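Local coordinates for hypothetical protein (Mesorhizobium loti, PDB 2O2X), which removes the phosphate at C-7 of D-glycero-beta-D-manno-heptose 1,7-bisphosphate, a magnesium-dependent step in the making of ADP-heptose, at residues L34-D39 with L158-K163; V75-N80 with D113-C118; L175-L180 with A192-R197. All coordinates share one frame; numbering follows the deposited sequence.

How the contacts relate
All three contacts pair parallel strands of one mixed sheet. Contact 1 lies close to the centre of the molecule. Contact 2 is joined to it through neighbouring strands 34-36 and 75-80, with centres about 9 Å apart, and contact 3 through strands 158-161 and 177-181, with centres about 10 Å apart. Contacts 2 and 3 do not touch, their centres being about 18 Å apart. Along the chain, contact 2 forms between the two halves of contact 1, and contact 3 follows both. The outcome is a Rossmann-like HAD sheet in which contacts 1 and 2 bring the predicted catalytic and phosphate-stabilising residues to the C-terminal strand ends, while contact 3 extends the sheet outward.

Contact 1: residues L34-D39 with L158-K163; sequences LFLDRD and LIVGDK
Three backbone hydrogen bonds join the parallel strands 34-36 and 158-161. F35 N gives to L158 O (2.8 Å), F35 O takes V160 N (2.9 Å), and D37 N meets V160 O almost along the C=O axis, with a nearly straight N-H at 168°. On one face of the sheet L36 CD2 lies alongside V160 CB (3.7 Å). L34, its CG anti to the backbone N, crosses V160 obliquely and brings CD1 to within 3.9 Å of V160 CG2; helix 199-211 covers this patch through I209 and L205. On the other face F35 CB rests on I159 CG1 (3.8 Å), while the ring leans off toward V76 and V78 of strand 75-80. Past the strand ends the contact turns acidic. D37 CG is anti to its backbone N (chi1 -173°), which carries OD2 to 3.9 Å from D162 OD1. K163, bent at its last torsion, returns NZ to the syn lone pair of D162 OD1 (2.7 Å), and D45 is its second acidic partner. D37 OD1 pairs with K137, so the two lysines probably offset the crowded carboxylates. R38 NH2 grips D39 OD1 in the guanidinium plane, and N43 and Q81 also hold the D39 carboxylate. By similarity D37 is the nucleophile, D39 the proton donor, and D162 a magnesium ligand: the DxD motif facing the acidic motif IV loop, as in HAD phosphatase active sites.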
loop_
_atom_site.group_PDB
_atom_site.type_symbol
_atom_site.label_atom_id
_atom_site.label_comp_id
_atom_site.label_asym_id
_atom_site.label_seq_id
_atom_site.Cartn_x
_atom_site.Cartn_y
_atom_site.Cartn_z
ATOM N N LEU A 34 -7.221 -4.913 0.056
ATOM C CA LEU A 34 -5.896 -5.235 0.546
ATOM C C LEU A 34 -5.026 -4.031 0.301
ATOM O O LEU A 34 -4.675 -3.739 -0.840
ATOM C CB LEU A 34 -5.306 -6.472 -0.145
ATOM C CG LEU A 34 -3.865 -6.836 0.259
ATOM C CD1 LEU A 34 -3.764 -7.187 1.706
ATOM C CD2 LEU A 34 -3.363 -7.971 -0.613
ATOM N N PHE A 35 -4.674 -3.328 1.374
ATOM C CA PHE A 35 -3.737 -2.208 1.306
ATOM C C PHE A 35 -2.314 -2.724 1.481
ATOM O O PHE A 35 -2.049 -3.482 2.407
ATOM C CB PHE A 35 -4.015 -1.182 2.413
ATOM C CG PHE A 35 -5.304 -0.395 2.232
ATOM C CD1 PHE A 35 -5.345 0.719 1.394
ATOM C CD2 PHE A 35 -6.470 -0.762 2.898
ATOM C CE1 PHE A 35 -6.509 1.459 1.230
ATOM C CE2 PHE A 35 -7.636 -0.005 2.730
ATOM C CZ PHE A 35 -7.644 1.091 1.887
ATOM N N LEU A 36 -1.403 -2.255 0.630
ATOM C CA LEU A 36 -0.002 -2.630 0.687
ATOM C C LEU A 36 0.866 -1.401 0.682
ATOM O O LEU A 36 0.744 -0.538 -0.183
ATOM C CB LEU A 36 0.393 -3.464 -0.542
ATOM C CG LEU A 36 -0.370 -4.786 -0.745
ATOM C CD1 LEU A 36 0.063 -5.468 -2.045
ATOM C CD2 LEU A 36 -0.177 -5.709 0.451
ATOM N N ASP A 37 1.813 -1.332 1.594
ATOM C CA ASP A 37 2.933 -0.407 1.414
ATOM C C ASP A 37 3.758 -0.905 0.194
ATOM O O ASP A 37 3.599 -2.055 -0.252
ATOM C CB ASP A 37 3.782 -0.378 2.697
ATOM C CG ASP A 37 4.877 0.702 2.668
ATOM O OD1 ASP A 37 4.794 1.687 1.936
ATOM O OD2 ASP A 37 5.830 0.562 3.444
ATOM N N ARG A 38 4.625 -0.053 -0.373
ATOM C CA ARG A 38 5.410 -0.434 -1.527
ATOM C C ARG A 38 6.857 -0.803 -1.123
ATOM O O ARG A 38 7.215 -1.985 -1.151
ATOM C CB ARG A 38 5.352 0.620 -2.634
ATOM C CG ARG A 38 5.656 0.008 -4.007
ATOM C CD ARG A 38 6.059 1.052 -5.040
ATOM N NE ARG A 38 7.403 1.530 -4.759
ATOM C CZ ARG A 38 7.930 2.644 -5.251
ATOM N NH1 ARG A 38 7.238 3.415 -6.082
ATOM N NH2 ARG A 38 9.146 2.984 -4.890
ATOM N N ASP A 39 7.680 0.173 -0.759
ATOM C CA ASP A 39 9.090 -0.064 -0.475
ATOM C C ASP A 39 9.239 -0.825 0.837
ATOM O O ASP A 39 8.877 -0.303 1.902
ATOM C CB ASP A 39 9.834 1.269 -0.406
ATOM C CG ASP A 39 9.752 2.065 -1.705
ATOM O OD1 ASP A 39 10.115 1.532 -2.762
ATOM O OD2 ASP A 39 9.367 3.252 -1.631
ATOM N N LEU A 158 -7.654 -5.046 5.002
ATOM C CA LEU A 158 -6.405 -5.465 5.610
ATOM C C LEU A 158 -5.295 -4.573 5.091
ATOM O O LEU A 158 -5.407 -4.012 4.010
ATOM C CB LEU A 158 -6.114 -6.903 5.179
ATOM C CG LEU A 158 -7.242 -7.926 5.413
ATOM C CD1 LEU A 158 -6.787 -9.278 4.861
ATOM C CD2 LEU A 158 -7.594 -8.043 6.885
ATOM N N ILE A 159 -4.234 -4.435 5.881
ATOM C CA ILE A 159 -3.053 -3.693 5.459
ATOM C C ILE A 159 -1.816 -4.530 5.762
ATOM O O ILE A 159 -1.774 -5.245 6.779
ATOM C CB ILE A 159 -2.933 -2.295 6.094
ATOM C CG1 ILE A 159 -1.757 -1.502 5.460
ATOM C CG2 ILE A 159 -2.875 -2.357 7.634
ATOM C CD1 ILE A 159 -1.847 0.004 5.599
ATOM N N VAL A 160 -0.829 -4.463 4.867
ATOM C CA VAL A 160 0.463 -5.124 5.022
ATOM C C VAL A 160 1.549 -4.085 4.763
ATOM O O VAL A 160 1.492 -3.348 3.774
ATOM C CB VAL A 160 0.603 -6.276 4.043
ATOM C CG1 VAL A 160 1.906 -7.016 4.333
ATOM C CG2 VAL A 160 -0.623 -7.175 4.090
ATOM N N GLY A 161 2.529 -3.997 5.645
ATOM C CA GLY A 161 3.692 -3.152 5.448
ATOM C C GLY A 161 4.820 -3.525 6.379
ATOM O O GLY A 161 4.599 -4.358 7.272
ATOM N N ASP A 162 5.989 -2.906 6.224
ATOM C CA ASP A 162 7.116 -3.251 7.097
ATOM C C ASP A 162 7.423 -2.194 8.122
ATOM O O ASP A 162 8.401 -2.320 8.856
ATOM C CB ASP A 162 8.379 -3.629 6.289
ATOM C CG ASP A 162 9.183 -2.435 5.800
ATOM O OD1 ASP A 162 8.582 -1.443 5.401
ATOM O OD2 ASP A 162 10.422 -2.550 5.782
ATOM N N LYS A 163 6.589 -1.159 8.198
ATOM C CA LYS A 163 6.808 -0.088 9.168
ATOM C C LYS A 163 5.627 0.037 10.116
ATOM O O LYS A 163 4.484 -0.204 9.755
ATOM C CB LYS A 163 7.127 1.220 8.439
ATOM C CG LYS A 163 8.563 1.143 7.843
ATOM C CD LYS A 163 8.894 2.141 6.744
ATOM C CE LYS A 163 10.212 1.738 6.005
ATOM N NZ LYS A 163 10.047 0.726 4.871
#

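Contact 2: residues V75-N80 with D113-C118; sequences VVVVTN and DMVLAC
Packing is tight on the face of V76, V78 and L116, where L116 CD1 reaches V76 CG1 at 3.5 Å and also touches V78 CG1, the latter chain lying alongside and pointing the same way. Helix 141-150 covers this patch through M142. On the opposite face V77 CB and V115 CG2 stand looser, 4.2 Å apart, but farther along T79 CG2 closes on A117 CB at 3.6 Å. Between these two faces strands 75-80 and 114-118 run parallel in register, L116 N meeting V77 O almost straight (175°). Helices 82-85 and 91-107 lie in the connection between them, a beta-alpha-beta crossover of the Rossmann-like HAD core. At the entry D113 acts twice: its N-H gives to V75 O (2.8 Å), and OD2 takes V75 N on its anti lone pair (2.9 Å), while OD1 bridges to R25. An alanine here would remove both carboxylate bonds and would probably loosen the start of strand 75-80 and the hold on R25. The far end is more open: the side chain of partly exposed N80 stays 4.2 Å from that of C118 (OD1 to CB), and its ND2 bonds K137 O. T79 OG1, anti to its backbone N (chi1 176°), bonds Q81; T79 probably stabilises the phosphoryl group.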
loop_
_atom_site.group_PDB
_atom_site.type_symbol
_atom_site.label_atom_id
_atom_site.label_comp_id
_atom_site.label_asym_id
_atom_site.label_seq_id
_atom_site.Cartn_x
_atom_site.Cartn_y
_atom_site.Cartn_z
ATOM N N VAL A 75 -6.539 -4.298 -4.759
ATOM C CA VAL A 75 -5.234 -4.126 -4.142
ATOM C C VAL A 75 -4.810 -2.681 -4.294
ATOM O O VAL A 75 -4.725 -2.154 -5.400
ATOM C CB VAL A 75 -4.204 -5.084 -4.752
ATOM C CG1 VAL A 75 -2.827 -4.833 -4.149
ATOM C CG2 VAL A 75 -4.640 -6.572 -4.581
ATOM N N VAL A 76 -4.596 -2.016 -3.163
ATOM C CA VAL A 76 -4.347 -0.588 -3.114
ATOM C C VAL A 76 -2.983 -0.319 -2.510
ATOM O O VAL A 76 -2.716 -0.670 -1.359
ATOM C CB VAL A 76 -5.433 0.163 -2.315
ATOM C CG1 VAL A 76 -5.153 1.644 -2.282
ATOM C CG2 VAL A 76 -6.834 -0.121 -2.898
ATOM N N VAL A 77 -2.100 0.286 -3.315
ATOM C CA VAL A 77 -0.745 0.636 -2.857
ATOM C C VAL A 77 -0.828 1.985 -2.178
ATOM O O VAL A 77 -1.353 2.928 -2.762
ATOM C CB VAL A 77 0.247 0.668 -4.017
ATOM C CG1 VAL A 77 1.642 1.104 -3.514
ATOM C CG2 VAL A 77 0.328 -0.712 -4.696
ATOM N N VAL A 78 -0.324 2.087 -0.960
ATOM C CA VAL A 78 -0.328 3.358 -0.193
ATOM C C VAL A 78 1.106 3.577 0.289
ATOM O O VAL A 78 1.637 2.814 1.094
ATOM C CB VAL A 78 -1.340 3.382 0.988
ATOM C CG1 VAL A 78 -2.735 3.491 0.455
ATOM C CG2 VAL A 78 -1.201 2.143 1.893
ATOM N N THR A 79 1.768 4.591 -0.253
ATOM C CA THR A 79 3.230 4.719 -0.069
ATOM C C THR A 79 3.603 6.153 0.286
ATOM O O THR A 79 3.176 7.090 -0.385
ATOM C CB THR A 79 4.019 4.231 -1.320
ATOM O OG1 THR A 79 5.422 4.457 -1.161
ATOM C CG2 THR A 79 3.591 4.902 -2.596
ATOM N N ASN A 80 4.426 6.317 1.319
ATOM C CA ASN A 80 5.069 7.588 1.606
ATOM C C ASN A 80 6.348 7.653 0.760
ATOM O O ASN A 80 7.154 6.727 0.721
ATOM C CB ASN A 80 5.507 7.727 3.066
ATOM C CG ASN A 80 4.351 7.889 4.088
ATOM O OD1 ASN A 80 3.194 8.142 3.739
ATOM N ND2 ASN A 80 4.699 7.788 5.386
ATOM N N ASP A 113 -4.689 -2.202 -8.222
ATOM C CA ASP A 113 -5.883 -1.479 -8.693
ATOM C C ASP A 113 -5.887 0.019 -8.412
ATOM O O ASP A 113 -6.644 0.780 -9.015
ATOM C CB ASP A 113 -7.092 -2.159 -8.103
ATOM C CG ASP A 113 -7.152 -3.613 -8.510
ATOM O OD1 ASP A 113 -7.345 -3.842 -9.748
ATOM O OD2 ASP A 113 -6.932 -4.505 -7.653
HETATM N N MSE A 114 -5.027 0.467 -7.503
HETATM C CA MSE A 114 -4.917 1.897 -7.236
HETATM C C MSE A 114 -3.563 2.144 -6.574
HETATM O O MSE A 114 -3.071 1.290 -5.811
HETATM C CB MSE A 114 -6.055 2.370 -6.344
HETATM C CG MSE A 114 -6.060 3.844 -6.060
HETATM SE SE MSE A 114 -7.619 4.515 -5.145
HETATM C CE MSE A 114 -8.812 4.580 -6.654
ATOM N N VAL A 115 -2.966 3.288 -6.880
ATOM C CA VAL A 115 -1.742 3.750 -6.196
ATOM C C VAL A 115 -1.974 5.135 -5.610
ATOM O O VAL A 115 -2.382 6.048 -6.344
ATOM C CB VAL A 115 -0.549 3.821 -7.174
ATOM C CG1 VAL A 115 0.704 4.397 -6.490
ATOM C CG2 VAL A 115 -0.252 2.441 -7.766
ATOM N N LEU A 116 -1.707 5.297 -4.313
ATOM C CA LEU A 116 -1.656 6.601 -3.656
ATOM C C LEU A 116 -0.273 6.802 -3.072
ATOM O O LEU A 116 0.327 5.867 -2.531
ATOM C CB LEU A 116 -2.716 6.784 -2.581
ATOM C CG LEU A 116 -4.150 6.490 -3.046
ATOM C CD1 LEU A 116 -4.542 5.061 -2.775
ATOM C CD2 LEU A 116 -5.151 7.366 -2.285
ATOM N N ALA A 117 0.259 8.006 -3.218
ATOM C CA ALA A 117 1.562 8.338 -2.690
ATOM C C ALA A 117 1.581 9.745 -2.122
ATOM O O ALA A 117 0.908 10.660 -2.647
ATOM C CB ALA A 117 2.629 8.206 -3.765
ATOM N N CYS A 118 2.323 9.907 -1.046
ATOM C CA CYS A 118 2.422 11.178 -0.309
ATOM C C CYS A 118 3.873 11.590 -0.157
ATOM O O CYS A 118 4.656 10.863 0.449
ATOM C CB CYS A 118 1.781 11.067 1.047
ATOM S SG CYS A 118 1.808 12.696 1.896
#

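Contact 3: residues L175-L180 with A192-R197; sequences LAQGWL and AIRPLR
Q177 OE1 is gripped twice by one guanidinium: R194 NE reaches a lone pair of the amide oxygen at 2.8 Å, and R194 NH2 adds a weak bond at 3.1 Å. Both come from the guanidinium edge, and the amide plane stands nearly upright on it, 88° away. A192 CB lies against one face of the same guanidinium, over its centre. R194 is bent at its second torsion (chi2 -67°), which carries the guanidinium back toward Q177, while the start of the chain crosses the W179 ring. R194 CB sits over the five-membered ring of W179, 3.4 Å from its centroid, a CH-pi contact, and CG follows along the benzo side. L196 CB comes to the ring edge at CD1. W179 NE1 gives a weak bond to a water that donates to P195 O (2.8 Å). L205 and A208 of helix 199-211 also meet the indole. On the sheet face opposite W179, L180 CB lies alongside I193 CG2 (3.8 Å), with M167 of helix 164-172 touching both residues. The backbones hold the register: R194 N meets G178 O at 2.7 Å and R194 O takes L180 N almost along the C=O axis, whereas L196 N approaches L180 O from above the carbonyl plane. Strands 177-181 and 191-196 thereby continue the parallel run of the HAD Rossmann-like sheet, the chain passing between them via strand 186-188, antiparallel to 191-196 at the sheet's edge.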
loop_
_atom_site.group_PDB
_atom_site.type_symbol
_atom_site.label_atom_id
_atom_site.label_comp_id
_atom_site.label_asym_id
_atom_site.label_seq_id
_atom_site.Cartn_x
_atom_site.Cartn_y
_atom_site.Cartn_z
ATOM N N LEU A 175 -9.520 -0.139 10.297
ATOM C CA LEU A 175 -9.268 -1.556 10.057
ATOM C C LEU A 175 -9.127 -2.278 11.400
ATOM O O LEU A 175 -8.886 -1.627 12.416
ATOM C CB LEU A 175 -7.997 -1.768 9.227
ATOM C CG LEU A 175 -8.096 -1.524 7.718
ATOM C CD1 LEU A 175 -8.443 -0.082 7.368
ATOM C CD2 LEU A 175 -6.786 -1.945 7.068
ATOM N N ALA A 176 -9.266 -3.596 11.384
ATOM C CA ALA A 176 -9.119 -4.429 12.579
ATOM C C ALA A 176 -7.847 -5.271 12.637
ATOM O O ALA A 176 -7.508 -5.819 13.703
ATOM C CB ALA A 176 -10.316 -5.347 12.698
ATOM N N GLN A 177 -7.160 -5.390 11.495
ATOM C CA GLN A 177 -5.977 -6.221 11.396
ATOM C C GLN A 177 -5.017 -5.660 10.389
ATOM O O GLN A 177 -5.426 -5.118 9.364
ATOM C CB GLN A 177 -6.332 -7.611 10.870
ATOM C CG GLN A 177 -7.123 -8.468 11.792
ATOM C CD GLN A 177 -7.232 -9.867 11.245
ATOM O OE1 GLN A 177 -6.536 -10.774 11.707
ATOM N NE2 GLN A 177 -8.106 -10.061 10.238
ATOM N N GLY A 178 -3.736 -5.849 10.662
ATOM C CA GLY A 178 -2.691 -5.643 9.677
ATOM C C GLY A 178 -1.576 -6.638 9.910
ATOM O O GLY A 178 -1.474 -7.225 10.994
ATOM N N TRP A 179 -0.747 -6.851 8.890
ATOM C CA TRP A 179 0.399 -7.764 8.944
ATOM C C TRP A 179 1.657 -6.947 8.839
ATOM O O TRP A 179 1.816 -6.115 7.924
ATOM C CB TRP A 179 0.308 -8.811 7.816
ATOM C CG TRP A 179 -0.433 -10.032 8.216
ATOM C CD1 TRP A 179 0.112 -11.221 8.639
ATOM C CD2 TRP A 179 -1.848 -10.182 8.329
ATOM N NE1 TRP A 179 -0.876 -12.101 8.969
ATOM C CE2 TRP A 179 -2.085 -11.491 8.800
ATOM C CE3 TRP A 179 -2.950 -9.335 8.070
ATOM C CZ2 TRP A 179 -3.388 -11.994 9.019
ATOM C CZ3 TRP A 179 -4.244 -9.838 8.306
ATOM C CH2 TRP A 179 -4.429 -11.155 8.771
ATOM N N LEU A 180 2.551 -7.142 9.789
ATOM C CA LEU A 180 3.793 -6.404 9.817
ATOM C C LEU A 180 4.933 -7.266 9.326
ATOM O O LEU A 180 5.398 -8.207 9.988
ATOM C CB LEU A 180 4.044 -5.874 11.226
ATOM C CG LEU A 180 5.278 -5.020 11.478
ATOM C CD1 LEU A 180 5.223 -3.742 10.678
ATOM C CD2 LEU A 180 5.362 -4.666 12.961
ATOM N N ALA A 192 -5.340 -5.849 15.721
ATOM C CA ALA A 192 -4.304 -6.832 15.863
ATOM C C ALA A 192 -3.240 -6.557 14.814
ATOM O O ALA A 192 -3.541 -6.514 13.610
ATOM C CB ALA A 192 -4.846 -8.232 15.702
ATOM N N ILE A 193 -2.001 -6.374 15.277
ATOM C CA ILE A 193 -0.806 -6.490 14.424
ATOM C C ILE A 193 -0.408 -7.950 14.383
ATOM O O ILE A 193 -0.139 -8.563 15.424
ATOM C CB ILE A 193 0.364 -5.639 14.912
ATOM C CG1 ILE A 193 -0.033 -4.156 14.859
ATOM C CG2 ILE A 193 1.562 -5.864 14.051
ATOM C CD1 ILE A 193 0.922 -3.180 15.488
ATOM N N ARG A 194 -0.465 -8.524 13.186
ATOM C CA ARG A 194 -0.156 -9.923 12.946
ATOM C C ARG A 194 1.274 -9.996 12.425
ATOM O O ARG A 194 1.662 -9.202 11.572
ATOM C CB ARG A 194 -1.116 -10.508 11.902
ATOM C CG ARG A 194 -2.581 -10.319 12.203
ATOM C CD ARG A 194 -3.016 -11.098 13.397
ATOM N NE ARG A 194 -4.460 -11.044 13.577
ATOM C CZ ARG A 194 -5.071 -11.524 14.655
ATOM N NH1 ARG A 194 -4.350 -12.053 15.631
ATOM N NH2 ARG A 194 -6.401 -11.427 14.758
ATOM N N PRO A 195 2.076 -10.936 12.912
ATOM C CA PRO A 195 3.452 -11.032 12.441
ATOM C C PRO A 195 3.514 -11.600 11.013
ATOM O O PRO A 195 2.692 -12.422 10.660
ATOM C CB PRO A 195 4.091 -11.995 13.447
ATOM C CG PRO A 195 2.983 -12.844 13.871
ATOM C CD PRO A 195 1.759 -11.986 13.905
ATOM N N LEU A 196 4.440 -11.111 10.202
ATOM C CA LEU A 196 4.664 -11.683 8.857
ATOM C C LEU A 196 6.151 -11.943 8.628
ATOM O O LEU A 196 6.854 -11.163 7.992
ATOM C CB LEU A 196 4.055 -10.781 7.780
ATOM C CG LEU A 196 4.048 -11.268 6.316
ATOM C CD1 LEU A 196 3.505 -12.681 6.185
ATOM C CD2 LEU A 196 3.290 -10.306 5.415
ATOM N N ARG A 197 6.633 -13.072 9.152
ATOM C CA ARG A 197 8.055 -13.353 9.189
ATOM C C ARG A 197 8.458 -14.615 8.459
ATOM O O ARG A 197 9.631 -14.779 8.183
ATOM C CB ARG A 197 8.531 -13.493 10.634
ATOM C CG ARG A 197 8.278 -12.232 11.471
ATOM C CD ARG A 197 8.461 -12.475 12.946
ATOM N NE ARG A 197 7.434 -13.355 13.483
ATOM C CZ ARG A 197 7.187 -13.542 14.782
ATOM N NH1 ARG A 197 7.932 -12.951 15.714
ATOM N NH2 ARG A 197 6.199 -14.335 15.162
HETATM O O HOH W 1 0.360 -13.966 11.019
#